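Local coordinates for bacteriophage virulence determinant (Salmonella enterica subsp. enterica serovar Typhimurium str. 14028S, PDB 6GGR), which probably acts as a zinc-dependent protease effector, delivered into host cells, that cleaves NF-kappaB transcription factors and so dampens inflammatory signalling, at residues 13-26 with 179-193. Numbering follows the deposited sequence.
Sequences PDLPEHQDNPSQLR and EDSNPRGPVVEYTNI
The carboxylate of E189 is held between two arginines, R26 from residues 13-26 and R184 from its own segment, each of which brings NE and NH2 to a single oxygen. R26 grips OE1, with its NH2 2.7 Å from E189 OE1; R184 takes OE2, its NE lying 2.8 Å from E189 OE2. The backbone N of S23 also reaches E189 OE1 (3.1 Å), from above the carboxylate plane. A bend at chi3 (75°) turns the R26 guanidinium edge-on to E189, while R26 CG rests over one face of the Y190 ring. R26 NH2 continues to D14 OD2, extending the salt-bridge network, which probably keeps this buried glutamate ionised. H18 stacks on the same carboxylate, the two planes 9° apart, with L15 CB on the opposite ring face. The ring's rotation is fixed at both nitrogens: H18 ND1 donates to D14 OD1 (2.8 Å), and N192 ND2 donates in plane to H18 NE2 (3.2 Å, 170°). Farther along, E179 reaches out fully extended to the start of helix 24-30. E179 OE1 accepts from S23 OG (2.6 Å), E179 OE2 from Q24 N (2.9 Å), while S23 is the N-cap residue, its OG weakly accepting from the N of L25 and R26. Apolar contacts of L15 with I193 and L25 with P186 flank the polar centre. The N-terminal segment thus packs along helix 186-197, where D30 holds Y190 OH, R162 holds N192 OD1 and helix 86-100 meets Y190 and I193; V187, pointing away, packs on helix 160-173 against H166 and H170, which bind zinc in this protein although this chain carries none.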
ATOM      1  N   PRO B  13      -9.320  27.640   1.204  1.00 47.91           N
ATOM      2  CA  PRO B  13      -7.872  27.673   1.452  1.00 47.30           C
ATOM      3  C   PRO B  13      -7.135  26.570   0.704  1.00 44.59           C
ATOM      4  O   PRO B  13      -7.615  25.439   0.593  1.00 45.00           O
ATOM      5  CB  PRO B  13      -7.761  27.501   2.973  1.00 51.58           C
ATOM      6  CG  PRO B  13      -9.144  27.172   3.462  1.00 57.57           C
ATOM      7  CD  PRO B  13     -10.104  27.647   2.448  1.00 48.66           C
ATOM      8  N   ASP B  14      -5.956  26.917   0.184  1.00 43.81           N
ATOM      9  CA  ASP B  14      -5.106  25.984  -0.539  1.00 65.68           C
ATOM     10  C   ASP B  14      -3.653  26.268  -0.176  1.00 51.77           C
ATOM     11  O   ASP B  14      -3.342  27.248   0.505  1.00 42.69           O
ATOM     12  CB  ASP B  14      -5.329  26.091  -2.053  1.00 69.20           C
ATOM     13  CG  ASP B  14      -4.879  24.851  -2.798  1.00 60.30           C
ATOM     14  OD1 ASP B  14      -4.318  23.938  -2.158  1.00 48.82           O
ATOM     15  OD2 ASP B  14      -5.090  24.789  -4.029  1.00 62.76           O
ATOM     16  N   LEU B  15      -2.748  25.396  -0.650  1.00 49.51           N
ATOM     17  CA  LEU B  15      -1.341  25.488  -0.287  1.00 43.71           C
ATOM     18  C   LEU B  15      -0.501  25.998  -1.453  1.00 48.06           C
ATOM     19  O   LEU B  15      -0.818  25.730  -2.616  1.00 51.84           O
ATOM     20  CB  LEU B  15      -0.784  24.124   0.145  1.00 39.60           C
ATOM     21  CG  LEU B  15      -1.459  23.421   1.320  1.00 42.13           C
ATOM     22  CD1 LEU B  15      -0.551  22.322   1.832  1.00 35.25           C
ATOM     23  CD2 LEU B  15      -1.812  24.384   2.443  1.00 43.91           C
ATOM     24  N   PRO B  16       0.593  26.716  -1.179  1.00 52.69           N
ATOM     25  CA  PRO B  16       1.514  27.076  -2.271  1.00 55.90           C
ATOM     26  C   PRO B  16       2.031  25.866  -3.029  1.00 47.88           C
ATOM     27  O   PRO B  16       2.247  25.952  -4.246  1.00 50.66           O
ATOM     28  CB  PRO B  16       2.652  27.813  -1.549  1.00 56.08           C
ATOM     29  CG  PRO B  16       2.096  28.211  -0.227  1.00 54.59           C
ATOM     30  CD  PRO B  16       1.070  27.194   0.131  1.00 48.78           C
ATOM     31  N   GLU B  17       2.241  24.738  -2.346  1.00 56.66           N
ATOM     32  CA  GLU B  17       2.701  23.520  -3.001  1.00 51.44           C
ATOM     33  C   GLU B  17       1.682  22.958  -3.985  1.00 53.88           C
ATOM     34  O   GLU B  17       2.023  22.048  -4.745  1.00 58.65           O
ATOM     35  CB  GLU B  17       3.044  22.458  -1.948  1.00 43.69           C
ATOM     36  CG  GLU B  17       4.243  22.808  -1.055  1.00 51.88           C
ATOM     37  CD  GLU B  17       3.886  23.749   0.092  1.00 56.25           C
ATOM     38  OE1 GLU B  17       2.726  24.209   0.153  1.00 51.46           O
ATOM     39  OE2 GLU B  17       4.765  24.030   0.937  1.00 50.81           O
ATOM     40  N   HIS B  18       0.454  23.477  -3.991  1.00 47.01           N
ATOM     41  CA  HIS B  18      -0.600  23.022  -4.891  1.00 48.48           C
ATOM     42  C   HIS B  18      -0.890  24.002  -6.016  1.00 81.27           C
ATOM     43  O   HIS B  18      -0.964  23.602  -7.182  1.00 78.34           O
ATOM     44  CB  HIS B  18      -1.898  22.791  -4.112  1.00 46.69           C
ATOM     45  CG  HIS B  18      -1.793  21.749  -3.050  1.00 43.62           C
ATOM     46  ND1 HIS B  18      -2.782  21.549  -2.113  1.00 42.40           N
ATOM     47  CD2 HIS B  18      -0.825  20.843  -2.778  1.00 42.44           C
ATOM     48  CE1 HIS B  18      -2.425  20.569  -1.304  1.00 44.58           C
ATOM     49  NE2 HIS B  18      -1.242  20.122  -1.688  1.00 40.32           N
ATOM     50  N   GLN B  19      -1.061  25.285  -5.685  1.00 82.49           N
ATOM     51  CA  GLN B  19      -1.725  26.227  -6.582  1.00 85.26           C
ATOM     52  C   GLN B  19      -1.128  26.244  -7.984  1.00 89.23           C
ATOM     53  O   GLN B  19      -1.827  26.617  -8.933  1.00 99.26           O
ATOM     54  CB  GLN B  19      -1.684  27.639  -5.988  1.00 84.53           C
ATOM     55  CG  GLN B  19      -2.111  27.711  -4.527  1.00 88.39           C
ATOM     56  CD  GLN B  19      -3.131  28.807  -4.263  1.00100.48           C
ATOM     57  OE1 GLN B  19      -4.286  28.711  -4.679  1.00100.50           O
ATOM     58  NE2 GLN B  19      -2.706  29.854  -3.566  1.00103.63           N
ATOM     59  N   ASP B  20       0.138  25.867  -8.147  1.00 84.42           N
ATOM     60  CA  ASP B  20       0.718  25.699  -9.477  1.00 88.21           C
ATOM     61  C   ASP B  20       0.473  24.253  -9.900  1.00 98.19           C
ATOM     62  O   ASP B  20       1.054  23.321  -9.335  1.00100.55           O
ATOM     63  CB  ASP B  20       2.203  26.067  -9.489  1.00 90.23           C
ATOM     64  CG  ASP B  20       3.077  25.031  -8.815  1.00 94.91           C
ATOM     65  OD1 ASP B  20       2.804  24.678  -7.647  1.00 98.41           O
ATOM     66  OD2 ASP B  20       4.038  24.565  -9.464  1.00 96.72           O
ATOM     67  N   ASN B  21      -0.405  24.072 -10.879  1.00105.58           N
ATOM     68  CA  ASN B  21      -0.973  22.767 -11.196  1.00 92.70           C
ATOM     69  C   ASN B  21      -1.643  22.192  -9.957  1.00 78.04           C
ATOM     70  O   ASN B  21      -1.160  21.203  -9.388  1.00 80.23           O
ATOM     71  CB  ASN B  21       0.080  21.789 -11.712  1.00 83.70           C
ATOM     72  CG  ASN B  21      -0.515  20.433 -12.059  1.00 77.01           C
ATOM     73  OD1 ASN B  21      -1.727  20.308 -12.251  1.00 70.01           O
ATOM     74  ND2 ASN B  21       0.331  19.411 -12.130  1.00 72.20           N
ATOM     75  N   PRO B  22      -2.742  22.781  -9.502  1.00 62.90           N
ATOM     76  CA  PRO B  22      -3.514  22.168  -8.425  1.00 58.90           C
ATOM     77  C   PRO B  22      -4.320  20.994  -8.954  1.00 60.07           C
ATOM     78  O   PRO B  22      -4.587  20.873 -10.151  1.00 73.21           O
ATOM     79  CB  PRO B  22      -4.431  23.304  -7.962  1.00 56.61           C
ATOM     80  CG  PRO B  22      -4.677  24.075  -9.207  1.00 60.62           C
ATOM     81  CD  PRO B  22      -3.411  23.977 -10.036  1.00 63.52           C
ATOM     82  N   SER B  23      -4.707  20.119  -8.036  1.00 54.26           N
ATOM     83  CA  SER B  23      -5.590  19.028  -8.413  1.00 68.59           C
ATOM     84  C   SER B  23      -6.881  19.602  -8.975  1.00 65.72           C
ATOM     85  O   SER B  23      -7.456  20.536  -8.412  1.00 75.28           O
ATOM     86  CB  SER B  23      -5.884  18.133  -7.209  1.00 65.31           C
ATOM     87  OG  SER B  23      -6.896  17.190  -7.513  1.00 52.67           O
ATOM     88  N   GLN B  24      -7.339  19.045 -10.092  1.00 64.42           N
ATOM     89  CA  GLN B  24      -8.604  19.470 -10.679  1.00 65.78           C
ATOM     90  C   GLN B  24      -9.795  18.672 -10.158  1.00 66.13           C
ATOM     91  O   GLN B  24     -10.934  19.135 -10.284  1.00 70.72           O
ATOM     92  CB  GLN B  24      -8.540  19.364 -12.207  1.00 71.26           C
ATOM     93  CG  GLN B  24      -7.566  20.344 -12.859  1.00 85.31           C
ATOM     94  CD  GLN B  24      -7.959  21.798 -12.647  1.00 85.79           C
ATOM     95  OE1 GLN B  24      -9.143  22.132 -12.587  1.00 86.94           O
ATOM     96  NE2 GLN B  24      -6.962  22.669 -12.525  1.00 76.45           N
ATOM     97  N   LEU B  25      -9.556  17.504  -9.556  1.00 59.74           N
ATOM     98  CA  LEU B  25     -10.644  16.698  -9.010  1.00 59.48           C
ATOM     99  C   LEU B  25     -11.089  17.199  -7.640  1.00 65.22           C
ATOM    100  O   LEU B  25     -12.288  17.214  -7.342  1.00 65.36           O
ATOM    101  CB  LEU B  25     -10.211  15.236  -8.920  1.00 58.17           C
ATOM    102  CG  LEU B  25     -10.080  14.507 -10.258  1.00 61.18           C
ATOM    103  CD1 LEU B  25      -9.228  13.261 -10.097  1.00 59.86           C
ATOM    104  CD2 LEU B  25     -11.452  14.147 -10.800  1.00 63.93           C
ATOM    105  N   ARG B  26     -10.138  17.588  -6.788  1.00 74.26           N
ATOM    106  CA  ARG B  26     -10.487  18.224  -5.522  1.00 58.80           C
ATOM    107  C   ARG B  26     -11.253  19.517  -5.766  1.00 53.51           C
ATOM    108  O   ARG B  26     -12.293  19.764  -5.144  1.00 53.45           O
ATOM    109  CB  ARG B  26      -9.217  18.491  -4.706  1.00 49.41           C
ATOM    110  CG  ARG B  26      -9.346  19.592  -3.662  1.00 49.02           C
ATOM    111  CD  ARG B  26      -8.074  19.761  -2.843  1.00 44.84           C
ATOM    112  NE  ARG B  26      -7.022  20.444  -3.595  1.00 45.93           N
ATOM    113  CZ  ARG B  26      -6.946  21.762  -3.754  1.00 47.07           C
ATOM    114  NH1 ARG B  26      -7.864  22.555  -3.217  1.00 47.40           N
ATOM    115  NH2 ARG B  26      -5.951  22.292  -4.455  1.00 48.35           N
ATOM    116  N   GLU B 179      -4.886  10.576 -10.331  1.00 61.96           N
ATOM    117  CA  GLU B 179      -5.396  11.679 -11.135  1.00 68.79           C
ATOM    118  C   GLU B 179      -4.465  11.881 -12.320  1.00 72.08           C
ATOM    119  O   GLU B 179      -3.291  12.220 -12.144  1.00 72.17           O
ATOM    120  CB  GLU B 179      -5.524  12.971 -10.326  1.00 62.80           C
ATOM    121  CG  GLU B 179      -6.078  14.118 -11.157  1.00 77.32           C
ATOM    122  CD  GLU B 179      -6.218  15.413 -10.383  1.00 84.24           C
ATOM    123  OE1 GLU B 179      -5.808  15.465  -9.203  1.00 76.26           O
ATOM    124  OE2 GLU B 179      -6.739  16.387 -10.967  1.00 81.06           O
ATOM    125  N   ASP B 180      -4.990  11.649 -13.518  1.00 82.70           N
ATOM    126  CA  ASP B 180      -4.321  12.035 -14.753  1.00 90.69           C
ATOM    127  C   ASP B 180      -3.742  13.443 -14.662  1.00 89.32           C
ATOM    128  O   ASP B 180      -4.455  14.408 -14.365  1.00 88.06           O
ATOM    129  CB  ASP B 180      -5.319  11.949 -15.908  1.00103.39           C
ATOM    130  CG  ASP B 180      -5.669  10.524 -16.256  1.00113.60           C
ATOM    131  OD1 ASP B 180      -4.944   9.608 -15.813  1.00116.27           O
ATOM    132  OD2 ASP B 180      -6.656  10.324 -16.994  1.00117.19           O
ATOM    133  N   SER B 181      -2.441  13.554 -14.925  1.00 87.30           N
ATOM    134  CA  SER B 181      -1.741  14.828 -15.069  1.00 83.89           C
ATOM    135  C   SER B 181      -1.638  15.622 -13.770  1.00 76.08           C
ATOM    136  O   SER B 181      -1.383  16.830 -13.809  1.00 73.20           O
ATOM    137  CB  SER B 181      -2.400  15.710 -16.132  1.00 86.10           C
ATOM    138  OG  SER B 181      -3.560  16.340 -15.614  1.00 90.68           O
ATOM    139  N   ASN B 182      -1.849  14.992 -12.613  1.00 66.96           N
ATOM    140  CA  ASN B 182      -1.571  15.633 -11.329  1.00 64.24           C
ATOM    141  C   ASN B 182      -0.699  14.692 -10.507  1.00 62.77           C
ATOM    142  O   ASN B 182      -1.069  13.523 -10.308  1.00 58.66           O
ATOM    143  CB  ASN B 182      -2.852  15.981 -10.561  1.00 64.03           C
ATOM    144  CG  ASN B 182      -2.587  16.855  -9.338  1.00 67.47           C
ATOM    145  OD1 ASN B 182      -2.369  16.351  -8.238  1.00 53.69           O
ATOM    146  ND2 ASN B 182      -2.598  18.167  -9.531  1.00 75.65           N
ATOM    147  N   PRO B 183       0.451  15.152 -10.003  1.00 66.97           N
ATOM    148  CA  PRO B 183       1.367  14.237  -9.300  1.00 54.79           C
ATOM    149  C   PRO B 183       0.899  13.824  -7.911  1.00 47.30           C
ATOM    150  O   PRO B 183       1.481  12.891  -7.342  1.00 46.89           O
ATOM    151  CB  PRO B 183       2.670  15.044  -9.224  1.00 59.82           C
ATOM    152  CG  PRO B 183       2.223  16.465  -9.227  1.00 63.22           C
ATOM    153  CD  PRO B 183       0.994  16.521 -10.079  1.00 72.32           C
ATOM    154  N   ARG B 184      -0.116  14.477  -7.347  1.00 45.52           N
ATOM    155  CA  ARG B 184      -0.577  14.198  -5.991  1.00 42.23           C
ATOM    156  C   ARG B 184      -1.950  13.545  -5.946  1.00 44.21           C
ATOM    157  O   ARG B 184      -2.154  12.587  -5.195  1.00 44.09           O
ATOM    158  CB  ARG B 184      -0.607  15.497  -5.170  1.00 42.70           C
ATOM    159  CG  ARG B 184       0.758  16.130  -4.936  1.00 50.33           C
ATOM    160  CD  ARG B 184       0.618  17.544  -4.401  1.00 52.06           C
ATOM    161  NE  ARG B 184      -0.036  18.425  -5.366  1.00 51.41           N
ATOM    162  CZ  ARG B 184       0.595  19.128  -6.301  1.00 60.01           C
ATOM    163  NH1 ARG B 184       1.916  19.068  -6.413  1.00 56.90           N
ATOM    164  NH2 ARG B 184      -0.097  19.901  -7.130  1.00 73.71           N
ATOM    165  N   GLY B 185      -2.908  14.047  -6.719  1.00 47.55           N
ATOM    166  CA  GLY B 185      -4.265  13.562  -6.648  1.00 51.46           C
ATOM    167  C   GLY B 185      -5.064  14.309  -5.597  1.00 46.04           C
ATOM    168  O   GLY B 185      -4.515  15.067  -4.792  1.00 42.94           O
ATOM    169  N   PRO B 186      -6.382  14.091  -5.577  1.00 49.04           N
ATOM    170  CA  PRO B 186      -7.240  14.878  -4.674  1.00 54.87           C
ATOM    171  C   PRO B 186      -7.070  14.539  -3.201  1.00 52.12           C
ATOM    172  O   PRO B 186      -7.213  15.429  -2.354  1.00 41.00           O
ATOM    173  CB  PRO B 186      -8.654  14.538  -5.163  1.00 60.10           C
ATOM    174  CG  PRO B 186      -8.524  13.183  -5.766  1.00 45.92           C
ATOM    175  CD  PRO B 186      -7.154  13.135  -6.387  1.00 46.37           C
ATOM    176  N   VAL B 187      -6.788  13.281  -2.862  1.00 42.25           N
ATOM    177  CA  VAL B 187      -6.729  12.890  -1.456  1.00 43.38           C
ATOM    178  C   VAL B 187      -5.480  13.453  -0.793  1.00 38.49           C
ATOM    179  O   VAL B 187      -5.524  13.915   0.354  1.00 34.68           O
ATOM    180  CB  VAL B 187      -6.802  11.357  -1.335  1.00 39.10           C
ATOM    181  CG1 VAL B 187      -6.586  10.906   0.109  1.00 34.87           C
ATOM    182  CG2 VAL B 187      -8.146  10.877  -1.842  1.00 47.35           C
ATOM    183  N   VAL B 188      -4.344  13.406  -1.490  1.00 35.75           N
ATOM    184  CA  VAL B 188      -3.120  13.992  -0.955  1.00 40.42           C
ATOM    185  C   VAL B 188      -3.312  15.485  -0.723  1.00 40.30           C
ATOM    186  O   VAL B 188      -2.979  16.015   0.342  1.00 35.84           O
ATOM    187  CB  VAL B 188      -1.936  13.708  -1.897  1.00 37.83           C
ATOM    188  CG1 VAL B 188      -0.705  14.514  -1.483  1.00 37.57           C
ATOM    189  CG2 VAL B 188      -1.612  12.211  -1.908  1.00 40.59           C
ATOM    190  N   GLU B 189      -3.862  16.188  -1.714  1.00 38.72           N
ATOM    191  CA  GLU B 189      -3.999  17.634  -1.586  1.00 35.45           C
ATOM    192  C   GLU B 189      -4.920  17.990  -0.426  1.00 33.49           C
ATOM    193  O   GLU B 189      -4.590  18.851   0.398  1.00 38.62           O
ATOM    194  CB  GLU B 189      -4.499  18.239  -2.901  1.00 37.78           C
ATOM    195  CG  GLU B 189      -3.501  18.078  -4.044  1.00 41.88           C
ATOM    196  CD  GLU B 189      -3.544  19.213  -5.048  1.00 62.95           C
ATOM    197  OE1 GLU B 189      -4.462  20.055  -4.966  1.00 61.55           O
ATOM    198  OE2 GLU B 189      -2.653  19.260  -5.924  1.00 59.25           O
ATOM    199  N   TYR B 190      -6.074  17.324  -0.336  1.00 38.05           N
ATOM    200  CA  TYR B 190      -6.947  17.493   0.823  1.00 32.91           C
ATOM    201  C   TYR B 190      -6.193  17.229   2.118  1.00 31.71           C
ATOM    202  O   TYR B 190      -6.263  18.018   3.066  1.00 31.71           O
ATOM    203  CB  TYR B 190      -8.149  16.548   0.721  1.00 36.13           C
ATOM    204  CG  TYR B 190      -9.357  17.094  -0.006  1.00 35.20           C
ATOM    205  CD1 TYR B 190      -9.822  18.382   0.233  1.00 39.86           C
ATOM    206  CD2 TYR B 190     -10.048  16.308  -0.917  1.00 37.74           C
ATOM    207  CE1 TYR B 190     -10.936  18.873  -0.426  1.00 38.83           C
ATOM    208  CE2 TYR B 190     -11.160  16.791  -1.583  1.00 44.33           C
ATOM    209  CZ  TYR B 190     -11.600  18.073  -1.333  1.00 42.06           C
ATOM    210  OH  TYR B 190     -12.707  18.552  -1.994  1.00 43.50           O
ATOM    211  N   THR B 191      -5.471  16.106   2.177  1.00 34.78           N
ATOM    212  CA  THR B 191      -4.754  15.755   3.395  1.00 29.29           C
ATOM    213  C   THR B 191      -3.720  16.818   3.745  1.00 26.51           C
ATOM    214  O   THR B 191      -3.609  17.223   4.908  1.00 29.35           O
ATOM    215  CB  THR B 191      -4.101  14.377   3.236  1.00 32.68           C
ATOM    216  OG1 THR B 191      -5.117  13.399   2.966  1.00 29.56           O
ATOM    217  CG2 THR B 191      -3.359  13.970   4.498  1.00 25.30           C
ATOM    218  N   ASN B 192      -2.969  17.303   2.750  1.00 27.56           N
ATOM    219  CA  ASN B 192      -1.997  18.365   3.007  1.00 28.59           C
ATOM    220  C   ASN B 192      -2.666  19.584   3.632  1.00 27.38           C
ATOM    221  O   ASN B 192      -2.156  20.162   4.598  1.00 27.45           O
ATOM    222  CB  ASN B 192      -1.290  18.767   1.714  1.00 29.06           C
ATOM    223  CG  ASN B 192      -0.267  17.742   1.252  1.00 33.21           C
ATOM    224  OD1 ASN B 192       0.125  16.845   1.998  1.00 28.15           O
ATOM    225  ND2 ASN B 192       0.189  17.891   0.016  1.00 30.99           N
ATOM    226  N   ILE B 193      -3.805  20.003   3.074  1.00 34.41           N
ATOM    227  CA  ILE B 193      -4.467  21.224   3.527  1.00 29.89           C
ATOM    228  C   ILE B 193      -5.030  21.041   4.931  1.00 33.59           C
ATOM    229  O   ILE B 193      -4.895  21.918   5.792  1.00 38.56           O
ATOM    230  CB  ILE B 193      -5.572  21.625   2.538  1.00 31.15           C
ATOM    231  CG1 ILE B 193      -4.969  21.927   1.165  1.00 33.03           C
ATOM    232  CG2 ILE B 193      -6.351  22.838   3.066  1.00 33.98           C
ATOM    233  CD1 ILE B 193      -5.994  22.019   0.048  1.00 37.84           C
TER